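Endo-1,4-beta-xylanase (Bacteroides thetaiotaomicron VPI-5482, PDB 3KST) probably hydrolyses O-glycosidic bonds of plant polysaccharides such as xylan, as a calcium-binding glycoside hydrolase of family 43. Local coordinates at residues A[24-29]-A[276-281]; A[127-132]-A[144-149]; A[154-159]-A[172-177]; A[193-198]-A[252-257]; A[260-265]-A[283-288]. One frame throughout, in Å; residues are numbered along the deposited sequence. Where two conformers were deposited one is given.

Contact 1. Residues A[24-29]-A[276-281]; sequences IADPYV and QPRTSY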
# COMPACT_ATOMS: atom_id res chain seq x y z
N ILE A 24 -6.96 -2.56 -10.32
CA ILE A 24 -5.94 -1.64 -9.74
C ILE A 24 -4.66 -2.41 -9.38
O ILE A 24 -4.69 -3.64 -9.16
CB ILE A 24 -6.43 -0.91 -8.45
CG1 ILE A 24 -6.86 -1.92 -7.35
CG2 ILE A 24 -7.61 0.03 -8.78
CD1 ILE A 24 -7.40 -1.31 -6.06
N ALA A 25 -3.56 -1.66 -9.32
CA ALA A 25 -2.28 -2.15 -8.80
C ALA A 25 -2.06 -1.44 -7.45
O ALA A 25 -2.80 -0.53 -7.06
CB ALA A 25 -1.15 -1.84 -9.78
N ASP A 26 -1.03 -1.89 -6.75
CA ASP A 26 -0.59 -1.30 -5.47
C ASP A 26 -1.75 -1.05 -4.49
O ASP A 26 -1.86 0.07 -3.92
CB ASP A 26 0.14 0.01 -5.80
CG ASP A 26 1.24 -0.15 -6.87
OD1 ASP A 26 1.94 -1.21 -6.92
OD2 ASP A 26 1.44 0.81 -7.65
N PRO A 27 -2.68 -2.03 -4.35
CA PRO A 27 -3.89 -1.81 -3.59
C PRO A 27 -3.76 -1.53 -2.09
O PRO A 27 -2.82 -1.99 -1.41
CB PRO A 27 -4.69 -3.12 -3.83
CG PRO A 27 -3.61 -4.13 -3.91
CD PRO A 27 -2.66 -3.43 -4.83
N TYR A 28 -4.71 -0.72 -1.62
CA TYR A 28 -4.91 -0.43 -0.21
C TYR A 28 -6.41 -0.46 0.12
O TYR A 28 -7.19 0.16 -0.60
CB TYR A 28 -4.36 0.96 0.15
CG TYR A 28 -4.42 1.21 1.63
CD1 TYR A 28 -3.37 0.83 2.46
CD2 TYR A 28 -5.59 1.76 2.22
CE1 TYR A 28 -3.46 1.02 3.88
CE2 TYR A 28 -5.67 1.97 3.62
CZ TYR A 28 -4.62 1.60 4.43
OH TYR A 28 -4.73 1.79 5.78
N VAL A 29 -6.77 -1.08 1.24
CA VAL A 29 -8.14 -1.15 1.75
C VAL A 29 -8.27 -0.48 3.14
O VAL A 29 -7.53 -0.80 4.08
CB VAL A 29 -8.66 -2.63 1.78
CG1 VAL A 29 -9.87 -2.83 2.72
CG2 VAL A 29 -8.99 -3.08 0.36
N GLN A 276 0.34 -6.25 -18.08
CA GLN A 276 -0.74 -5.26 -18.04
C GLN A 276 -2.12 -5.73 -18.50
O GLN A 276 -2.22 -6.36 -19.55
CB GLN A 276 -0.45 -4.05 -18.93
CG GLN A 276 0.74 -3.23 -18.62
CD GLN A 276 0.74 -1.99 -19.50
OE1 GLN A 276 -0.10 -1.08 -19.34
NE2 GLN A 276 1.67 -1.94 -20.45
N PRO A 277 -3.20 -5.30 -17.82
CA PRO A 277 -3.22 -4.43 -16.65
C PRO A 277 -3.13 -5.29 -15.39
O PRO A 277 -3.72 -6.38 -15.34
CB PRO A 277 -4.57 -3.71 -16.77
CG PRO A 277 -5.45 -4.67 -17.46
CD PRO A 277 -4.57 -5.61 -18.27
N ARG A 278 -2.35 -4.87 -14.40
CA ARG A 278 -2.37 -5.56 -13.11
C ARG A 278 -3.76 -5.37 -12.45
O ARG A 278 -4.44 -4.34 -12.65
CB ARG A 278 -1.26 -5.06 -12.20
CG ARG A 278 0.14 -5.42 -12.70
CD ARG A 278 1.22 -4.68 -11.93
NE ARG A 278 1.13 -3.25 -12.23
CZ ARG A 278 1.68 -2.25 -11.52
NH1 ARG A 278 2.40 -2.49 -10.43
NH2 ARG A 278 1.49 -1.00 -11.93
N THR A 279 -4.18 -6.39 -11.71
CA THR A 279 -5.45 -6.42 -10.98
C THR A 279 -5.21 -6.96 -9.59
O THR A 279 -4.16 -7.56 -9.33
CB THR A 279 -6.53 -7.22 -11.74
OG1 THR A 279 -6.34 -8.63 -11.53
CG2 THR A 279 -6.52 -6.90 -13.26
N SER A 280 -6.17 -6.76 -8.69
CA SER A 280 -5.99 -7.08 -7.28
C SER A 280 -6.82 -8.23 -6.77
O SER A 280 -7.87 -8.55 -7.32
CB SER A 280 -6.16 -5.82 -6.44
OG SER A 280 -5.05 -4.96 -6.67
N TYR A 281 -6.28 -8.86 -5.72
CA TYR A 281 -6.77 -10.11 -5.11
C TYR A 281 -6.61 -10.03 -3.59
O TYR A 281 -5.87 -9.19 -3.07
CB TYR A 281 -5.94 -11.29 -5.63
CG TYR A 281 -6.05 -11.48 -7.14
CD1 TYR A 281 -7.10 -12.21 -7.68
CD2 TYR A 281 -5.13 -10.90 -8.02
CE1 TYR A 281 -7.24 -12.37 -9.05
CE2 TYR A 281 -5.24 -11.03 -9.39
CZ TYR A 281 -6.33 -11.77 -9.91
OH TYR A 281 -6.46 -11.93 -11.26
O HOH W 1 4.21 -2.09 -8.09
O HOH W 2 3.15 0.44 -9.67
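R278 lays its guanidinium over the methyl of A25: CB sits 3.3 Å above the plane, over its centre. A bend at chi3 (-67°) sets NE against it too. The same group reaches toward D26, but the direct salt bridge is long, NH1 to OD1 3.8 Å, and the carboxylate and guanidinium planes stand 80° apart. Two waters in the guanidinium plane fill the interval. One donates to D26 OD1 at 2.7 Å and makes a weak bond with R278 NH1; the other donates to OD2 and accepts from NH1 at 3.1 Å. An alanine in place of R278 would probably leave both waters without their arginine donor and the A25 methyl without its flat cover. Separately, S280 OG donates to I24 O at 2.8 Å from above the carbonyl plane, 52° out of it, while P27 CG touches the same hydroxyl oxygen at 3.2 Å. Further out, Y210 makes a cation-pi contact with R278, T41 OG1 bonds D26 OD2, and H267 ND1 bonds D26 N. D26 is the predicted proton acceptor, its side chain about 6 Å from the bound calcium, so the arrangement fits the catalytic centre of a family 43 five-bladed beta-propeller.

Contact 2. Residues A[127-132]-A[144-149]; sequences KSIDTS and YFVRFT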
# COMPACT_ATOMS: atom_id res chain seq x y z
N LYS A 127 12.82 13.01 -4.84
CA LYS A 127 12.03 11.95 -5.48
C LYS A 127 11.80 10.80 -4.49
O LYS A 127 12.70 10.35 -3.78
CB LYS A 127 12.70 11.41 -6.74
CG LYS A 127 12.65 12.30 -7.96
CD LYS A 127 13.19 11.56 -9.19
CE LYS A 127 13.49 12.51 -10.35
NZ LYS A 127 13.91 11.80 -11.59
N SER A 128 10.56 10.32 -4.43
CA SER A 128 10.18 9.30 -3.49
C SER A 128 8.81 8.79 -3.84
O SER A 128 8.00 9.54 -4.38
CB SER A 128 10.24 9.79 -2.00
OG SER A 128 9.88 11.16 -1.82
N ILE A 129 8.54 7.55 -3.46
CA ILE A 129 7.26 6.92 -3.73
C ILE A 129 6.81 5.99 -2.61
O ILE A 129 7.53 5.76 -1.61
CB ILE A 129 7.34 6.12 -5.07
CG1 ILE A 129 8.43 5.03 -5.00
CG2 ILE A 129 7.55 7.07 -6.27
CD1 ILE A 129 8.49 4.15 -6.21
N ASP A 130 5.60 5.44 -2.78
CA ASP A 130 5.09 4.37 -1.92
C ASP A 130 4.89 4.72 -0.42
O ASP A 130 5.18 3.94 0.48
CB ASP A 130 5.90 3.06 -2.09
CG ASP A 130 5.85 2.52 -3.49
OD1 ASP A 130 5.32 3.18 -4.38
OD2 ASP A 130 6.31 1.37 -3.68
N THR A 131 4.34 5.90 -0.20
CA THR A 131 3.98 6.37 1.13
C THR A 131 3.11 5.36 1.91
O THR A 131 2.17 4.77 1.35
CB THR A 131 3.13 7.64 1.08
OG1 THR A 131 2.01 7.43 0.20
CG2 THR A 131 3.92 8.83 0.63
N SER A 132 3.42 5.17 3.18
CA SER A 132 2.55 4.42 4.08
C SER A 132 2.73 5.05 5.46
O SER A 132 3.87 5.15 5.92
CB SER A 132 2.89 2.93 4.15
OG SER A 132 1.87 2.26 4.87
N TYR A 144 6.57 5.91 6.07
CA TYR A 144 7.45 4.98 5.38
C TYR A 144 7.29 5.30 3.90
O TYR A 144 6.20 5.60 3.45
CB TYR A 144 7.07 3.53 5.70
CG TYR A 144 7.17 3.29 7.18
CD1 TYR A 144 6.12 3.65 8.02
CD2 TYR A 144 8.34 2.78 7.75
CE1 TYR A 144 6.23 3.53 9.41
CE2 TYR A 144 8.45 2.63 9.15
CZ TYR A 144 7.39 3.00 9.97
OH TYR A 144 7.46 2.87 11.33
N PHE A 145 8.41 5.30 3.18
CA PHE A 145 8.45 5.66 1.77
C PHE A 145 9.77 5.20 1.20
O PHE A 145 10.69 4.88 1.97
CB PHE A 145 8.26 7.19 1.59
CG PHE A 145 9.23 8.02 2.37
CD1 PHE A 145 8.94 8.38 3.70
CD2 PHE A 145 10.41 8.48 1.79
CE1 PHE A 145 9.82 9.15 4.43
CE2 PHE A 145 11.30 9.27 2.54
CZ PHE A 145 10.98 9.60 3.87
N VAL A 146 9.85 5.16 -0.12
CA VAL A 146 11.04 4.72 -0.87
C VAL A 146 11.86 5.89 -1.32
O VAL A 146 11.30 6.83 -1.89
CB VAL A 146 10.63 3.96 -2.17
CG1 VAL A 146 11.84 3.77 -3.15
CG2 VAL A 146 9.97 2.61 -1.81
N ARG A 147 13.17 5.86 -1.04
CA ARG A 147 14.11 6.81 -1.65
C ARG A 147 14.98 5.96 -2.57
O ARG A 147 15.25 4.77 -2.29
CB ARG A 147 14.98 7.52 -0.64
CG ARG A 147 14.22 8.34 0.38
CD ARG A 147 15.16 8.85 1.46
NE ARG A 147 16.17 9.78 0.97
CZ ARG A 147 17.27 10.16 1.64
NH1 ARG A 147 17.54 9.67 2.85
NH2 ARG A 147 18.12 11.01 1.09
N PHE A 148 15.48 6.59 -3.62
CA PHE A 148 16.32 5.93 -4.62
C PHE A 148 17.79 6.14 -4.22
O PHE A 148 18.55 6.83 -4.90
CB PHE A 148 15.99 6.48 -6.01
CG PHE A 148 14.53 6.47 -6.29
CD1 PHE A 148 13.87 5.28 -6.60
CD2 PHE A 148 13.78 7.63 -6.20
CE1 PHE A 148 12.50 5.27 -6.84
CE2 PHE A 148 12.43 7.63 -6.43
CZ PHE A 148 11.78 6.45 -6.76
N THR A 149 18.16 5.54 -3.10
CA THR A 149 19.49 5.70 -2.50
C THR A 149 20.44 4.55 -2.77
O THR A 149 21.65 4.76 -2.76
CB THR A 149 19.38 5.92 -0.99
OG1 THR A 149 18.60 4.87 -0.37
CG2 THR A 149 18.72 7.28 -0.70
O HOH W 3 15.29 9.37 -3.86
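I129 carries CG1 between its backbone N and carbonyl carbon (chi1 59°), alongside V146; the two side chains head in one direction, with I129 CG1 3.7 Å from V146 CB. F148 CG stands anti to its own carbonyl carbon (chi1 -50°), and the ring crosses I129 at about a right angle, F148 CZ lying 4.0 Å from I129 CG1. F148 CE2 meets K127 CB at 3.8 Å. The strands are antiparallel, their axes at 164°. I129 pairs with V146 and S132 with Y144, both hydrogen-bonded pairs, and a one-residue shift between them is a beta bulge. V146 N bonds I129 O at 2.8 Å. Within the bulge T131 CA approaches Y144 O at 3.3 Å, a CA-H...O contact. A water bridges K127 O and F148 N across the strands. The bulge includes D130, whose OD2 accepts from G191 N and whose side chain touches E190, the predicted proton donor. With D130 predicted to modulate the pKa of that glutamate, the irregular hairpin probably helps fix the D130 carboxylate's orientation.

Contact 3. Residues A[154-159]-A[172-177]; sequences IWVAQM and NQCIKA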
# COMPACT_ATOMS: atom_id res chain seq x y z
N ILE A 154 13.51 1.43 1.30
CA ILE A 154 12.48 1.89 2.20
C ILE A 154 13.12 2.66 3.38
O ILE A 154 13.96 2.13 4.11
CB ILE A 154 11.61 0.73 2.74
CG1 ILE A 154 10.90 0.07 1.55
CG2 ILE A 154 10.57 1.30 3.76
CD1 ILE A 154 10.07 -1.18 1.90
N TRP A 155 12.71 3.91 3.49
CA TRP A 155 13.11 4.83 4.56
C TRP A 155 11.92 5.15 5.45
O TRP A 155 10.77 4.86 5.11
CB TRP A 155 13.66 6.13 3.94
CG TRP A 155 15.03 5.97 3.39
CD1 TRP A 155 15.39 5.34 2.24
CD2 TRP A 155 16.22 6.41 4.00
NE1 TRP A 155 16.75 5.39 2.07
CE2 TRP A 155 17.29 6.05 3.14
CE3 TRP A 155 16.51 7.11 5.17
CZ2 TRP A 155 18.63 6.35 3.43
CZ3 TRP A 155 17.83 7.41 5.47
CH2 TRP A 155 18.87 6.99 4.62
N VAL A 156 12.18 5.74 6.60
CA VAL A 156 11.14 6.24 7.47
C VAL A 156 11.60 7.58 8.03
O VAL A 156 12.82 7.82 8.11
CB VAL A 156 10.85 5.25 8.63
CG1 VAL A 156 12.13 5.09 9.54
CG2 VAL A 156 9.59 5.67 9.45
N ALA A 157 10.62 8.43 8.34
CA ALA A 157 10.84 9.69 9.06
C ALA A 157 9.59 10.01 9.86
O ALA A 157 8.51 9.66 9.47
CB ALA A 157 11.14 10.81 8.11
N GLN A 158 9.76 10.69 10.99
CA GLN A 158 8.63 11.17 11.77
C GLN A 158 7.99 12.32 10.99
O GLN A 158 8.71 13.09 10.33
CB GLN A 158 9.12 11.67 13.13
CG GLN A 158 8.04 12.11 14.08
CD GLN A 158 8.60 12.78 15.32
OE1 GLN A 158 9.77 12.59 15.68
NE2 GLN A 158 7.76 13.57 16.00
N MSE A 159 6.66 12.40 11.02
CA MSE A 159 5.95 13.52 10.39
C MSE A 159 5.71 14.63 11.40
O MSE A 159 5.75 14.41 12.62
CB MSE A 159 4.57 13.11 9.82
CG MSE A 159 4.59 11.97 8.82
SE MSE A 159 3.12 12.08 7.56
CE MSE A 159 3.86 13.44 6.44
N ASN A 172 15.65 7.65 8.77
CA ASN A 172 16.25 6.35 9.08
C ASN A 172 16.05 5.38 7.93
O ASN A 172 14.97 5.34 7.32
CB ASN A 172 15.62 5.74 10.34
CG ASN A 172 16.28 6.21 11.61
OD1 ASN A 172 17.30 5.66 12.03
ND2 ASN A 172 15.68 7.20 12.26
N GLN A 173 17.07 4.58 7.66
CA GLN A 173 17.02 3.59 6.61
C GLN A 173 16.48 2.26 7.15
O GLN A 173 17.03 1.69 8.12
CB GLN A 173 18.40 3.39 5.97
CG GLN A 173 18.39 2.28 4.93
CD GLN A 173 19.69 2.17 4.23
OE1 GLN A 173 20.12 3.10 3.57
NE2 GLN A 173 20.32 0.99 4.33
N CYS A 174 15.45 1.72 6.47
CA CYS A 174 14.77 0.50 6.93
C CYS A 174 15.20 -0.80 6.21
O CYS A 174 15.76 -1.69 6.84
CB CYS A 174 13.23 0.62 6.83
SG CYS A 174 12.52 2.14 7.59
N ILE A 175 14.92 -0.89 4.91
CA ILE A 175 15.10 -2.12 4.13
C ILE A 175 15.60 -1.87 2.70
O ILE A 175 15.10 -0.99 2.00
CB ILE A 175 13.72 -2.87 4.01
CG1 ILE A 175 13.11 -3.26 5.37
CG2 ILE A 175 13.85 -4.10 3.12
CD1 ILE A 175 13.94 -4.20 6.14
N LYS A 176 16.64 -2.60 2.30
CA LYS A 176 17.11 -2.63 0.91
C LYS A 176 17.12 -4.08 0.40
O LYS A 176 17.08 -5.02 1.21
CB LYS A 176 18.42 -1.87 0.71
CG LYS A 176 19.65 -2.30 1.42
CD LYS A 176 20.68 -1.17 1.25
CE LYS A 176 22.09 -1.60 1.26
NZ LYS A 176 22.93 -0.35 1.34
N ALA A 177 17.10 -4.24 -0.92
CA ALA A 177 17.11 -5.58 -1.58
C ALA A 177 18.50 -6.19 -1.36
O ALA A 177 19.52 -5.63 -1.82
CB ALA A 177 16.76 -5.44 -3.03
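W155 and Q173 form a non-hydrogen-bonded antiparallel pair with CA atoms 4.6 Å apart, on strands whose axes make 141°, between hydrogen-bonded pairs V156 with N172 and I154 with I175. C174 and I175 both face I154, a classic beta bulge: I154 O accepts from C174 N at 2.8 Å and from I175 N at 3.3 Å, so one carbonyl grips two successive amides. Q173 CB rests over the six-membered ring of W155, 3.8 Å from its centroid and 9° off the normal, a CH-pi contact. Q173 OE1 comes within 3.6 Å of W155 CZ2. This is the outer edge of a four-stranded antiparallel propeller blade, with 172-175 its last strand. The indole also receives R147 in a cation-pi contact, and its NE1 bonds T149 OG1. An alanine at W155 would probably leave Q173 CB without its aromatic platform and T149 OG1 without its indole partner. On the face bearing V156 and N172, V156 CG1 sits between the backbone N and the carbonyl carbon (chi1 63°) and touches N172 CB at 3.6 Å and C174 SG at the same distance.

Contact 4. Residues A[193-198]-A[252-257]; sequences SLLKKN and GAPFQC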
# COMPACT_ATOMS: atom_id res chain seq x y z
N SER A 193 4.34 -1.42 4.45
CA SER A 193 3.13 -1.47 5.30
C SER A 193 3.60 -1.73 6.74
O SER A 193 4.44 -2.61 6.95
CB SER A 193 2.18 -2.58 4.86
OG SER A 193 1.79 -2.40 3.51
N LEU A 194 3.04 -1.01 7.70
CA LEU A 194 3.47 -1.12 9.10
C LEU A 194 2.30 -1.58 9.96
O LEU A 194 1.18 -1.06 9.83
CB LEU A 194 4.05 0.22 9.59
CG LEU A 194 5.10 0.25 10.70
CD1 LEU A 194 4.57 -0.34 12.00
CD2 LEU A 194 6.41 -0.45 10.25
N LEU A 195 2.57 -2.57 10.80
CA LEU A 195 1.63 -3.02 11.84
C LEU A 195 2.40 -3.23 13.13
O LEU A 195 3.57 -3.65 13.11
CB LEU A 195 0.97 -4.32 11.44
CG LEU A 195 -0.07 -4.30 10.34
CD1 LEU A 195 -0.55 -5.70 10.19
CD2 LEU A 195 -1.21 -3.36 10.66
N LYS A 196 1.76 -2.91 14.26
CA LYS A 196 2.37 -3.14 15.57
C LYS A 196 1.51 -4.16 16.29
O LYS A 196 0.28 -4.09 16.21
CB LYS A 196 2.42 -1.84 16.38
CG LYS A 196 3.10 -1.98 17.77
CD LYS A 196 2.98 -0.68 18.54
CE LYS A 196 3.71 -0.68 19.88
NZ LYS A 196 3.57 0.67 20.59
N LYS A 197 2.14 -5.14 16.94
CA LYS A 197 1.41 -6.12 17.78
C LYS A 197 2.29 -6.62 18.90
O LYS A 197 3.42 -7.01 18.64
CB LYS A 197 0.94 -7.30 16.95
CG LYS A 197 -0.07 -8.20 17.65
CD LYS A 197 -0.53 -9.31 16.71
CE LYS A 197 -1.75 -10.04 17.27
NZ LYS A 197 -2.18 -11.11 16.33
N ASN A 198 1.79 -6.54 20.15
CA ASN A 198 2.50 -7.00 21.37
C ASN A 198 3.95 -6.45 21.49
O ASN A 198 4.90 -7.20 21.73
CB ASN A 198 2.51 -8.54 21.45
CG ASN A 198 1.11 -9.18 21.31
OD1 ASN A 198 0.07 -8.53 21.47
ND2 ASN A 198 1.09 -10.47 21.01
N GLY A 252 1.04 -4.77 -1.53
CA GLY A 252 -0.24 -4.96 -0.89
C GLY A 252 -0.41 -4.20 0.40
O GLY A 252 0.40 -3.33 0.74
N ALA A 253 -1.44 -4.57 1.14
CA ALA A 253 -1.76 -3.93 2.41
C ALA A 253 -2.56 -4.87 3.31
O ALA A 253 -3.47 -5.58 2.79
CB ALA A 253 -2.53 -2.65 2.16
N PRO A 254 -2.23 -4.92 4.62
CA PRO A 254 -3.03 -5.71 5.55
C PRO A 254 -4.23 -4.91 6.04
O PRO A 254 -4.14 -3.68 6.17
CB PRO A 254 -2.07 -6.01 6.71
CG PRO A 254 -0.83 -5.22 6.47
CD PRO A 254 -1.04 -4.35 5.30
N PHE A 255 -5.35 -5.58 6.34
CA PHE A 255 -6.53 -4.88 6.90
C PHE A 255 -7.43 -5.82 7.69
O PHE A 255 -7.45 -7.03 7.41
CB PHE A 255 -7.34 -4.18 5.81
CG PHE A 255 -7.91 -5.12 4.77
CD1 PHE A 255 -7.13 -5.52 3.68
CD2 PHE A 255 -9.22 -5.61 4.87
CE1 PHE A 255 -7.66 -6.42 2.70
CE2 PHE A 255 -9.76 -6.50 3.91
CZ PHE A 255 -8.97 -6.90 2.82
N GLN A 256 -8.13 -5.27 8.69
CA GLN A 256 -9.05 -6.05 9.54
C GLN A 256 -10.42 -6.08 8.88
O GLN A 256 -10.79 -5.14 8.13
CB GLN A 256 -9.07 -5.54 11.01
CG GLN A 256 -9.41 -4.07 11.29
CD GLN A 256 -10.88 -3.79 11.56
OE1 GLN A 256 -11.75 -4.67 11.48
NE2 GLN A 256 -11.16 -2.54 11.93
N CYS A 257 -11.16 -7.15 9.14
CA CYS A 257 -12.49 -7.33 8.58
C CYS A 257 -13.58 -7.20 9.63
O CYS A 257 -13.29 -7.12 10.83
CB CYS A 257 -12.53 -8.68 7.89
SG CYS A 257 -11.32 -8.73 6.59
O HOH W 4 2.01 -1.18 0.73
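S193 and L195 project from their strand toward P254, whose ring receives both. From CB outward, L195 first sets CG anti to its carbonyl carbon (chi1 -72°), where CG comes 4.0 Å from P254 CG. With chi2 at -179°, CD1 continues anti to CA and meets two corners of the ring, P254 CG at 3.8 Å and P254 CB. The leucine and proline side chains head opposite ways as they pass, so the contact is one methyl-bearing branch against the CB-CG side of the pyrrolidine. Another ring carbon, P254 CD, faces S193 CB at 3.7 Å. S193 OG lies 3.2 Å from G252 O, and a water lies 3.0 Å from S193 OG and 2.7 Å from G252 O. No backbone bond joins the strands. Their axes approach to 7.4 Å at 32°, which is the evidence for side-chain packing between neighbouring units in place of sheet pairing. F285, from strand 279-287, touches both L195 and P254. L195 pairs through its backbone with Y202 and A253 with I265, so each strand is held in a different sheet. S193 lies about 5 Å from the bound calcium, its side chain to the ion. Such inner strands, running in the same general direction beside a central metal, are typical of adjoining blades round the axis of a five-bladed beta-propeller.

Contact 5. Residues A[260-265]-A[283-288]; sequences GSWKYI and KDFAIS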
# COMPACT_ATOMS: atom_id res chain seq x y z
N GLY A 260 -13.34 -9.46 12.62
CA GLY A 260 -12.13 -9.35 13.44
C GLY A 260 -10.91 -10.12 12.96
O GLY A 260 -9.87 -10.07 13.61
N SER A 261 -11.02 -10.79 11.81
CA SER A 261 -9.91 -11.52 11.22
C SER A 261 -9.21 -10.52 10.29
O SER A 261 -9.73 -9.43 10.05
CB SER A 261 -10.41 -12.74 10.43
OG SER A 261 -11.08 -12.38 9.23
N TRP A 262 -8.06 -10.91 9.74
CA TRP A 262 -7.32 -10.06 8.82
C TRP A 262 -7.14 -10.66 7.44
O TRP A 262 -7.16 -11.88 7.24
CB TRP A 262 -5.94 -9.70 9.40
CG TRP A 262 -5.96 -8.79 10.58
CD1 TRP A 262 -6.32 -9.12 11.85
CD2 TRP A 262 -5.53 -7.42 10.62
NE1 TRP A 262 -6.17 -8.03 12.68
CE2 TRP A 262 -5.69 -6.98 11.95
CE3 TRP A 262 -5.03 -6.53 9.66
CZ2 TRP A 262 -5.38 -5.66 12.36
CZ3 TRP A 262 -4.72 -5.21 10.07
CH2 TRP A 262 -4.90 -4.80 11.40
N LYS A 263 -6.93 -9.77 6.49
CA LYS A 263 -6.77 -10.14 5.09
C LYS A 263 -5.65 -9.28 4.56
O LYS A 263 -5.32 -8.25 5.19
CB LYS A 263 -8.05 -9.81 4.33
CG LYS A 263 -9.25 -10.70 4.67
CD LYS A 263 -9.13 -12.08 4.08
CE LYS A 263 -10.48 -12.81 3.99
NZ LYS A 263 -11.00 -13.14 5.31
N TYR A 264 -5.09 -9.71 3.43
CA TYR A 264 -4.00 -8.98 2.76
C TYR A 264 -4.38 -8.79 1.29
O TYR A 264 -4.53 -9.80 0.57
CB TYR A 264 -2.67 -9.74 2.93
CG TYR A 264 -1.48 -8.96 2.46
CD1 TYR A 264 -0.86 -8.03 3.30
CD2 TYR A 264 -0.97 -9.08 1.16
CE1 TYR A 264 0.23 -7.27 2.88
CE2 TYR A 264 0.15 -8.32 0.73
CZ TYR A 264 0.74 -7.41 1.60
OH TYR A 264 1.82 -6.63 1.21
N ILE A 265 -4.59 -7.54 0.86
CA ILE A 265 -4.94 -7.25 -0.54
C ILE A 265 -3.63 -7.05 -1.30
O ILE A 265 -2.70 -6.46 -0.75
CB ILE A 265 -5.92 -6.05 -0.68
CG1 ILE A 265 -6.44 -5.91 -2.11
CG2 ILE A 265 -5.31 -4.73 -0.20
CD1 ILE A 265 -7.56 -4.86 -2.21
N LYS A 283 -6.08 -12.43 0.15
CA LYS A 283 -5.75 -13.67 0.87
C LYS A 283 -5.92 -13.39 2.36
O LYS A 283 -6.20 -12.25 2.75
CB LYS A 283 -4.33 -14.14 0.50
CG LYS A 283 -4.27 -14.87 -0.85
CD LYS A 283 -2.82 -15.26 -1.28
CE LYS A 283 -2.27 -16.49 -0.58
NZ LYS A 283 -2.87 -17.81 -1.00
N ASP A 284 -5.78 -14.43 3.18
CA ASP A 284 -5.83 -14.27 4.62
C ASP A 284 -4.49 -13.73 5.11
O ASP A 284 -3.47 -13.89 4.45
CB ASP A 284 -6.19 -15.57 5.31
CG ASP A 284 -7.57 -16.05 4.93
OD1 ASP A 284 -8.53 -15.26 5.09
OD2 ASP A 284 -7.69 -17.19 4.48
N PHE A 285 -4.54 -13.06 6.26
CA PHE A 285 -3.38 -12.45 6.90
C PHE A 285 -3.43 -12.65 8.40
O PHE A 285 -4.48 -12.47 9.01
CB PHE A 285 -3.38 -10.95 6.66
CG PHE A 285 -2.17 -10.25 7.19
CD1 PHE A 285 -0.97 -10.36 6.52
CD2 PHE A 285 -2.23 -9.53 8.38
CE1 PHE A 285 0.17 -9.71 7.02
CE2 PHE A 285 -1.11 -8.88 8.88
CZ PHE A 285 0.11 -9.00 8.20
N ALA A 286 -2.30 -12.96 9.01
CA ALA A 286 -2.26 -13.06 10.48
C ALA A 286 -0.86 -12.97 11.03
O ALA A 286 0.10 -13.25 10.34
CB ALA A 286 -2.95 -14.33 10.97
N ILE A 287 -0.80 -12.51 12.29
CA ILE A 287 0.44 -12.46 13.07
C ILE A 287 0.15 -13.36 14.27
O ILE A 287 -0.74 -13.08 15.05
CB ILE A 287 0.77 -11.04 13.52
CG1 ILE A 287 0.78 -10.10 12.32
CG2 ILE A 287 2.14 -11.01 14.25
CD1 ILE A 287 1.06 -8.66 12.69
N SER A 288 0.89 -14.46 14.38
CA SER A 288 0.71 -15.46 15.45
C SER A 288 1.11 -14.94 16.83
O SER A 288 1.68 -13.85 16.96
CB SER A 288 1.52 -16.73 15.16
OG SER A 288 2.92 -16.51 15.28
O HOH W 5 -9.28 -13.58 7.27
O HOH W 6 -6.38 -12.88 10.74
O HOH W 7 -11.52 -15.68 6.06
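Y264 and K283 form a hydrogen-bonded antiparallel pair, with Y264 N to K283 O at 2.9 Å and K283 N to Y264 O at 3.1 Å. F285 N reaches W262 O at 3.0 Å from above the carbonyl plane, 55° out of it. Among charged groups, K263 NZ and D284 OD1 form a salt bridge at 3.3 Å whose hydrogen bond is weak. The lysine chain bends at chi2 (-74°) and chi4, and lies alongside the aspartate. A water accepts from K263 NZ at 2.6 Å and lies within bonding distance of D284 OD1, W262 O and S261 OG, more acceptors than its two protons can serve at once; a second bridges NZ and OD1. Apolar contacts centre on F285: W262 CB meets its edge in plane, 3.9 Å from CD2, and Y264 CD1 touches its CD1 at 4.0 Å. The Y264 and F285 planes are only 26° apart, but the rings are offset, with little of one over the other. I204 and I295 also touch both side chains. Beside this apolar patch the weak, water-bridged K263-D284 pair is probably screened by solvent and adds modestly to the strand pairing.

In the fold
From the N terminus, 24-29 opens contact 1, which closes only at 276-281 and so encloses nearly the whole propeller. Nested inside that loop, in series, come contact 2, a short hairpin closure; contact 3, which joins the last two strands of the same blade; and contact 4, which spans from strand 189-197 to strand 250-256 of another sheet. Contacts 2 and 3 lie in one four-stranded sheet, F145 O meeting W155 N. Contact 5 opens at 260-265, inside contact 1, but closes at 283-288, beyond it, so the two cross; both use strand 279-287. Contacts 4 and 5 touch through F255 N and K263 O, while V29 against F255 ties contact 1 to contact 4.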